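Local coordinates for protein glycoside Hydrolase Family 43_12 (Metagenome, PDB 7JVH) that probably hydrolyses glycosidic bonds in plant polysaccharides, as a glycoside hydrolase of family 43 that carries a C-terminal concanavalin A-like domain, at residues K442-T447 with G518-G523; C469-T474 with L524-S529. One frame throughout, in Å; residues are numbered along the deposited sequence.

Contact 1. Residues K442-T447 with G518-G523; sequences KYTAQT and GVTTDG
The Tyr443 ring crosses the Thr521 side chain obliquely. Its CD2 comes to 3.2 Å of Thr521 CG2, a tight contact. With chi1 at 85°, the ring swings back over strand 518-522, and its OH rests 4.1 Å from Val519 CG1. On the other face of the sheet, Thr444 and Thr520 stand alongside each other, aimed alike. Thr520 OG1 lies 3.0 Å from Thr444 OG1, close enough to hydrogen-bond, though Tyr443 O competes for the same proton; Thr444 OG1 also bonds to Glu38. The strands run antiparallel in one sheet of the concanavalin A-like domain, a beta sandwich. Thr521 N bonds to Tyr443 O at 2.8 Å, and Ala445 and Val519 exchange two backbone bonds. Strand 28-37 flanks 442-447 on its other edge. At the strand end, Lys442 stretches out fully and lays CE 3.3 Å from Asp522 O. Its NZ goes on to a salt bridge with Asp40. A serine here would lose the long chain, which would probably leave Asp40 without its counter-charge and the Asp522 carbonyl without its aliphatic cover. Thr521 OG1 accepts from Gly523 N, 3.2 Å away, in an ST turn, and also bonds to Asn525 O.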
ATOM      1  N   LYS A 442      16.316   5.396  -2.722  1.00 55.72           N
ATOM      2  CA  LYS A 442      16.984   6.489  -3.427  1.00 50.97           C
ATOM      3  C   LYS A 442      16.146   6.931  -4.615  1.00 56.72           C
ATOM      4  O   LYS A 442      15.906   6.153  -5.520  1.00 66.66           O
ATOM      5  CB  LYS A 442      18.349   6.052  -3.926  1.00 43.09           C
ATOM      6  CG  LYS A 442      19.420   6.011  -2.859  1.00 42.23           C
ATOM      7  CD  LYS A 442      20.732   5.516  -3.454  1.00 38.82           C
ATOM      8  CE  LYS A 442      21.829   5.541  -2.404  1.00 54.73           C
ATOM      9  NZ  LYS A 442      23.118   5.032  -2.981  1.00 68.38           N
ATOM     10  N   TYR A 443      15.687   8.183  -4.592  1.00 48.61           N
ATOM     11  CA  TYR A 443      14.907   8.726  -5.689  1.00 45.70           C
ATOM     12  C   TYR A 443      15.156  10.226  -5.868  1.00 54.04           C
ATOM     13  O   TYR A 443      15.755  10.893  -5.025  1.00 52.04           O
ATOM     14  CB  TYR A 443      13.397   8.393  -5.559  1.00 39.38           C
ATOM     15  CG  TYR A 443      12.577   9.326  -4.702  1.00 49.44           C
ATOM     16  CD1 TYR A 443      11.949  10.443  -5.257  1.00 57.10           C
ATOM     17  CD2 TYR A 443      12.402   9.089  -3.340  1.00 51.89           C
ATOM     18  CE1 TYR A 443      11.194  11.300  -4.486  1.00 43.32           C
ATOM     19  CE2 TYR A 443      11.626   9.927  -2.562  1.00 55.31           C
ATOM     20  CZ  TYR A 443      11.034  11.033  -3.137  1.00 56.52           C
ATOM     21  OH  TYR A 443      10.284  11.888  -2.344  1.00 55.35           O
ATOM     22  N   THR A 444      14.709  10.712  -7.022  1.00 55.31           N
ATOM     23  CA  THR A 444      14.824  12.082  -7.445  1.00 53.90           C
ATOM     24  C   THR A 444      13.521  12.357  -8.155  1.00 53.37           C
ATOM     25  O   THR A 444      13.077  11.560  -8.971  1.00 56.10           O
ATOM     26  CB  THR A 444      16.020  12.305  -8.410  1.00 58.68           C
ATOM     27  OG1 THR A 444      17.237  11.955  -7.747  1.00 64.15           O
ATOM     28  CG2 THR A 444      16.112  13.754  -8.868  1.00 36.50           C
ATOM     29  N   ALA A 445      12.895  13.487  -7.812  1.00 57.60           N
ATOM     30  CA  ALA A 445      11.621  13.871  -8.378  1.00 45.22           C
ATOM     31  C   ALA A 445      11.618  15.360  -8.589  1.00 58.97           C
ATOM     32  O   ALA A 445      12.329  16.096  -7.892  1.00 50.08           O
ATOM     33  CB  ALA A 445      10.501  13.456  -7.430  1.00 53.44           C
ATOM     34  N   GLN A 446      10.819  15.805  -9.559  1.00 49.61           N
ATOM     35  CA  GLN A 446      10.570  17.216  -9.755  1.00 51.67           C
ATOM     36  C   GLN A 446       9.182  17.484 -10.316  1.00 49.57           C
ATOM     37  O   GLN A 446       8.584  16.624 -10.955  1.00 50.42           O
ATOM     38  CB  GLN A 446      11.616  17.794 -10.695  1.00 59.32           C
ATOM     39  CG  GLN A 446      11.779  17.005 -11.975  1.00 64.37           C
ATOM     40  CD  GLN A 446      12.353  17.842 -13.082  1.00 67.44           C
ATOM     41  OE1 GLN A 446      13.527  17.730 -13.404  1.00 72.73           O
ATOM     42  NE2 GLN A 446      11.519  18.684 -13.672  1.00 68.20           N
ATOM     43  N   THR A 447       8.676  18.692 -10.064  1.00 50.76           N
ATOM     44  CA  THR A 447       7.401  19.139 -10.598  1.00 49.53           C
ATOM     45  C   THR A 447       7.564  20.550 -11.144  1.00 54.49           C
ATOM     46  O   THR A 447       8.389  21.325 -10.665  1.00 56.48           O
ATOM     47  CB  THR A 447       6.273  19.075  -9.526  1.00 50.52           C
ATOM     48  OG1 THR A 447       5.003  19.231 -10.164  1.00 60.82           O
ATOM     49  CG2 THR A 447       6.441  20.152  -8.444  1.00 38.37           C
ATOM     50  N   GLY A 518      12.162  20.586  -7.064  1.00 48.43           N
ATOM     51  CA  GLY A 518      12.773  19.276  -7.072  1.00 40.50           C
ATOM     52  C   GLY A 518      13.187  18.830  -5.685  1.00 55.05           C
ATOM     53  O   GLY A 518      13.481  19.679  -4.822  1.00 54.89           O
ATOM     54  N   VAL A 519      13.179  17.504  -5.467  1.00 38.06           N
ATOM     55  CA  VAL A 519      13.707  16.902  -4.268  1.00 36.38           C
ATOM     56  C   VAL A 519      14.426  15.632  -4.665  1.00 44.58           C
ATOM     57  O   VAL A 519      14.005  14.928  -5.596  1.00 48.11           O
ATOM     58  CB  VAL A 519      12.577  16.598  -3.205  1.00 45.57           C
ATOM     59  CG1 VAL A 519      11.605  15.535  -3.694  1.00 37.17           C
ATOM     60  CG2 VAL A 519      13.171  16.169  -1.866  1.00 39.50           C
ATOM     61  N   THR A 520      15.529  15.344  -3.970  1.00 43.12           N
ATOM     62  CA  THR A 520      16.297  14.129  -4.171  1.00 35.10           C
ATOM     63  C   THR A 520      16.689  13.570  -2.811  1.00 48.54           C
ATOM     64  O   THR A 520      17.022  14.322  -1.900  1.00 53.43           O
ATOM     65  CB  THR A 520      17.568  14.367  -5.032  1.00 56.47           C
ATOM     66  OG1 THR A 520      18.281  13.134  -5.221  1.00 37.32           O
ATOM     67  CG2 THR A 520      18.511  15.397  -4.369  1.00 36.64           C
ATOM     68  N   THR A 521      16.649  12.239  -2.693  1.00 48.08           N
ATOM     69  CA  THR A 521      17.047  11.547  -1.480  1.00 54.11           C
ATOM     70  C   THR A 521      18.052  10.449  -1.823  1.00 45.32           C
ATOM     71  O   THR A 521      17.824   9.654  -2.727  1.00 47.74           O
ATOM     72  CB  THR A 521      15.829  10.955  -0.688  1.00 52.78           C
ATOM     73  OG1 THR A 521      16.310  10.160   0.396  1.00 51.64           O
ATOM     74  CG2 THR A 521      14.934  10.077  -1.570  1.00 49.02           C
ATOM     75  N   ASP A 522      19.154  10.427  -1.065  1.00 42.54           N
ATOM     76  CA  ASP A 522      20.191   9.428  -1.161  1.00 47.71           C
ATOM     77  C   ASP A 522      19.977   8.271  -0.183  1.00 52.65           C
ATOM     78  O   ASP A 522      20.888   7.501   0.066  1.00 55.99           O
ATOM     79  CB  ASP A 522      21.555  10.079  -0.890  1.00 36.53           C
ATOM     80  CG  ASP A 522      21.695  10.583   0.524  1.00 43.71           C
ATOM     81  OD1 ASP A 522      20.703  10.574   1.280  1.00 46.79           O
ATOM     82  OD2 ASP A 522      22.826  10.989   0.869  1.00 48.22           O
ATOM     83  N   GLY A 523      18.766   8.175   0.385  1.00 59.76           N
ATOM     84  CA  GLY A 523      18.421   7.163   1.373  1.00 46.81           C
ATOM     85  C   GLY A 523      18.650   7.601   2.804  1.00 50.46           C
ATOM     86  O   GLY A 523      18.039   7.033   3.707  1.00 55.63           O
TER

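Contact 2. Residues C469-T474 with L524-S529; sequences CNYVLT and LNYQFS
The hydroxyl of Tyr526 is held by two groups, Gln438 OE1 and Asn331 ND2. This fixes the far end of a buried ring whose CD1 meets Tyr471 CE2 at 4.1 Å. Tyr526 CD1 lies at the edge of the Tyr471 ring, near its plane. The two side chains cross at about a right angle, and their ring planes are inclined at 58°. Tyr471 OH has its own partner, the backbone oxygen of Asp544, so both phenols are tied at their polar ends while their carbons pack.

Phe528 fills the next place along the strand. Its ring reaches two successive inward residues of 469-474 with opposite corners. Phe528 CE1 lies 3.6 Å from Tyr471 CB, and Phe528 CD2 lies 3.7 Å from Leu473 CB. Leu473 and Phe528 overlap alongside, each reaching toward the other's strand. Leu473 CG stands anti to the backbone N (chi1 177°), and this carries Leu473 CD2 past the ring to 3.6 Å from Ser529 O. Leu486 packs on both Leu473 and Phe528. On the far side of strand 525-529, Gln527 NE2 donates to Phe528 O at 2.7 Å, on a lone pair, and also bonds to Gly540 O.

No hydrogen bond joins the two segments. Their strands run nearly parallel, at 11°, with axes 8.9 Å apart, and they belong to different sheets. Side chains bridge the gap, with Leu473 reaching as far as the Ser529 carbonyl. This is the buried interior between the two facing antiparallel sheets of a concanavalin A-like beta sandwich.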
ATOM      1  N   CYS A 469       4.527  14.495   9.942  1.00 52.10           N
ATOM      2  CA  CYS A 469       5.811  13.961   9.506  1.00 48.68           C
ATOM      3  C   CYS A 469       5.893  14.188   8.013  1.00 54.98           C
ATOM      4  O   CYS A 469       5.602  13.288   7.209  1.00 57.09           O
ATOM      5  CB  CYS A 469       5.907  12.477   9.866  1.00 57.80           C
ATOM      6  SG  CYS A 469       6.357  12.189  11.602  1.00 54.75           S
ATOM      7  N   ASN A 470       6.270  15.419   7.641  1.00 55.92           N
ATOM      8  CA  ASN A 470       6.339  15.823   6.248  1.00 54.10           C
ATOM      9  C   ASN A 470       7.306  16.965   5.990  1.00 54.20           C
ATOM     10  O   ASN A 470       7.654  17.717   6.909  1.00 58.07           O
ATOM     11  CB  ASN A 470       4.946  16.176   5.723  1.00 48.97           C
ATOM     12  CG  ASN A 470       4.276  17.296   6.512  1.00 58.06           C
ATOM     13  OD1 ASN A 470       4.643  18.467   6.391  1.00 56.72           O
ATOM     14  ND2 ASN A 470       3.263  16.939   7.301  1.00 55.87           N
ATOM     15  N   TYR A 471       7.757  17.055   4.731  1.00 51.91           N
ATOM     16  CA  TYR A 471       8.565  18.152   4.217  1.00 47.47           C
ATOM     17  C   TYR A 471       7.818  18.791   3.058  1.00 51.64           C
ATOM     18  O   TYR A 471       7.307  18.094   2.188  1.00 49.68           O
ATOM     19  CB  TYR A 471       9.910  17.644   3.721  1.00 48.12           C
ATOM     20  CG  TYR A 471      10.779  17.013   4.781  1.00 44.44           C
ATOM     21  CD1 TYR A 471      10.990  17.644   5.992  1.00 46.82           C
ATOM     22  CD2 TYR A 471      11.427  15.809   4.551  1.00 46.31           C
ATOM     23  CE1 TYR A 471      11.791  17.072   6.972  1.00 48.86           C
ATOM     24  CE2 TYR A 471      12.228  15.235   5.524  1.00 42.12           C
ATOM     25  CZ  TYR A 471      12.403  15.882   6.732  1.00 40.40           C
ATOM     26  OH  TYR A 471      13.212  15.342   7.700  1.00 49.83           O
ATOM     27  N   VAL A 472       7.742  20.126   3.068  1.00 61.29           N
ATOM     28  CA  VAL A 472       6.972  20.886   2.088  1.00 55.48           C
ATOM     29  C   VAL A 472       7.780  22.091   1.602  1.00 60.86           C
ATOM     30  O   VAL A 472       8.344  22.830   2.411  1.00 61.64           O
ATOM     31  CB  VAL A 472       5.650  21.383   2.680  1.00 55.82           C
ATOM     32  CG1 VAL A 472       4.786  21.991   1.589  1.00 54.89           C
ATOM     33  CG2 VAL A 472       4.914  20.268   3.368  1.00 58.68           C
ATOM     34  N   LEU A 473       7.837  22.257   0.273  1.00 54.17           N
ATOM     35  CA  LEU A 473       8.442  23.405  -0.393  1.00 47.96           C
ATOM     36  C   LEU A 473       7.367  24.044  -1.247  1.00 46.95           C
ATOM     37  O   LEU A 473       6.831  23.412  -2.144  1.00 48.20           O
ATOM     38  CB  LEU A 473       9.603  22.962  -1.276  1.00 46.36           C
ATOM     39  CG  LEU A 473      10.326  24.041  -2.109  1.00 49.77           C
ATOM     40  CD1 LEU A 473      11.163  24.968  -1.228  1.00 42.28           C
ATOM     41  CD2 LEU A 473      11.212  23.403  -3.170  1.00 44.43           C
ATOM     42  N   THR A 474       7.044  25.304  -0.953  1.00 41.59           N
ATOM     43  CA  THR A 474       5.955  26.020  -1.603  1.00 41.69           C
ATOM     44  C   THR A 474       6.410  27.409  -2.070  1.00 66.50           C
ATOM     45  O   THR A 474       7.190  28.089  -1.384  1.00 58.06           O
ATOM     46  CB  THR A 474       4.751  26.201  -0.645  1.00 47.18           C
ATOM     47  OG1 THR A 474       5.196  26.842   0.552  1.00 50.70           O
ATOM     48  CG2 THR A 474       4.126  24.876  -0.258  1.00 40.43           C
ATOM     49  N   LEU A 524      19.526   8.596   3.010  1.00 38.63           N
ATOM     50  CA  LEU A 524      19.854   9.137   4.324  1.00 56.87           C
ATOM     51  C   LEU A 524      19.234  10.505   4.594  1.00 59.97           C
ATOM     52  O   LEU A 524      18.828  10.786   5.719  1.00 71.14           O
ATOM     53  CB  LEU A 524      21.369   9.235   4.534  1.00 52.83           C
ATOM     54  CG  LEU A 524      22.136   7.905   4.744  1.00 67.27           C
ATOM     55  CD1 LEU A 524      23.645   8.136   4.763  1.00 66.95           C
ATOM     56  CD2 LEU A 524      21.728   7.109   5.982  1.00 60.90           C
ATOM     57  N   ASN A 525      19.210  11.371   3.574  1.00 55.66           N
ATOM     58  CA  ASN A 525      18.630  12.727   3.654  1.00 56.87           C
ATOM     59  C   ASN A 525      17.891  13.132   2.397  1.00 53.98           C
ATOM     60  O   ASN A 525      18.087  12.537   1.353  1.00 68.53           O
ATOM     61  CB  ASN A 525      19.698  13.784   3.963  1.00 38.91           C
ATOM     62  CG  ASN A 525      20.339  13.569   5.306  1.00 47.49           C
ATOM     63  OD1 ASN A 525      19.771  13.944   6.364  1.00 59.86           O
ATOM     64  ND2 ASN A 525      21.523  12.997   5.302  1.00 37.16           N
ATOM     65  N   TYR A 526      16.988  14.104   2.530  1.00 44.78           N
ATOM     66  CA  TYR A 526      16.241  14.685   1.425  1.00 43.32           C
ATOM     67  C   TYR A 526      16.807  16.084   1.228  1.00 50.48           C
ATOM     68  O   TYR A 526      17.042  16.805   2.200  1.00 55.46           O
ATOM     69  CB  TYR A 526      14.753  14.792   1.774  1.00 42.14           C
ATOM     70  CG  TYR A 526      13.971  13.505   1.767  1.00 39.71           C
ATOM     71  CD1 TYR A 526      14.006  12.635   2.849  1.00 44.49           C
ATOM     72  CD2 TYR A 526      13.168  13.168   0.680  1.00 33.34           C
ATOM     73  CE1 TYR A 526      13.271  11.455   2.846  1.00 33.17           C
ATOM     74  CE2 TYR A 526      12.438  11.986   0.661  1.00 37.23           C
ATOM     75  CZ  TYR A 526      12.490  11.136   1.762  1.00 41.72           C
ATOM     76  OH  TYR A 526      11.771   9.963   1.786  1.00 43.52           O
ATOM     77  N   GLN A 527      17.044  16.459  -0.031  1.00 52.52           N
ATOM     78  CA  GLN A 527      17.580  17.766  -0.399  1.00 56.87           C
ATOM     79  C   GLN A 527      16.631  18.361  -1.430  1.00 52.80           C
ATOM     80  O   GLN A 527      16.416  17.780  -2.495  1.00 50.29           O
ATOM     81  CB  GLN A 527      18.979  17.667  -0.985  1.00 47.22           C
ATOM     82  CG  GLN A 527      19.506  18.970  -1.600  1.00 51.58           C
ATOM     83  CD  GLN A 527      19.692  20.081  -0.572  1.00 56.82           C
ATOM     84  OE1 GLN A 527      20.522  19.940   0.304  1.00 53.26           O
ATOM     85  NE2 GLN A 527      18.922  21.198  -0.676  1.00 53.12           N
ATOM     86  N   PHE A 528      16.073  19.524  -1.094  1.00 38.21           N
ATOM     87  CA  PHE A 528      15.156  20.244  -1.944  1.00 48.79           C
ATOM     88  C   PHE A 528      15.923  21.256  -2.818  1.00 56.82           C
ATOM     89  O   PHE A 528      17.054  21.640  -2.512  1.00 40.77           O
ATOM     90  CB  PHE A 528      14.089  20.938  -1.077  1.00 45.34           C
ATOM     91  CG  PHE A 528      12.996  20.007  -0.611  1.00 45.52           C
ATOM     92  CD1 PHE A 528      13.165  19.208   0.513  1.00 37.74           C
ATOM     93  CD2 PHE A 528      11.796  19.930  -1.295  1.00 43.69           C
ATOM     94  CE1 PHE A 528      12.151  18.369   0.949  1.00 47.20           C
ATOM     95  CE2 PHE A 528      10.772  19.074  -0.856  1.00 47.30           C
ATOM     96  CZ  PHE A 528      10.959  18.298   0.263  1.00 33.85           C
ATOM     97  N   SER A 529      15.291  21.650  -3.928  1.00 46.90           N
ATOM     98  CA  SER A 529      15.849  22.604  -4.854  1.00 37.25           C
ATOM     99  C   SER A 529      14.740  23.197  -5.681  1.00 54.96           C
ATOM    100  O   SER A 529      13.633  22.637  -5.749  1.00 41.45           O
ATOM    101  CB  SER A 529      16.873  21.934  -5.791  1.00 48.57           C
ATOM    102  OG  SER A 529      16.249  21.052  -6.724  1.00 48.54           O
TER

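Overall arrangement
Contacts 1 and 2 have their centres 9 Å apart, and both reach the same sheet, through strands 515-522 and 525-531. Strand 515-522 turns at Gly523 straight into strand 525-531. Asp522 OD1 accepts from Leu524 N and Asn525 N in this turn. The two strands then pair: Gly518 O to Ser529 N and Thr520 O to Gln527 N are both 2.8 Å, probable hydrogen bonds. Contact 1 lies within that sheet; contact 2 spans from it to the facing one. Tyr443 OH meets Tyr526 CE2 at 3.7 Å, so the ring of contact 1 continues the interior of contact 2. Asn325 ND2, from the family 43 part of the chain, bonds to Gly523 O at the turn between them.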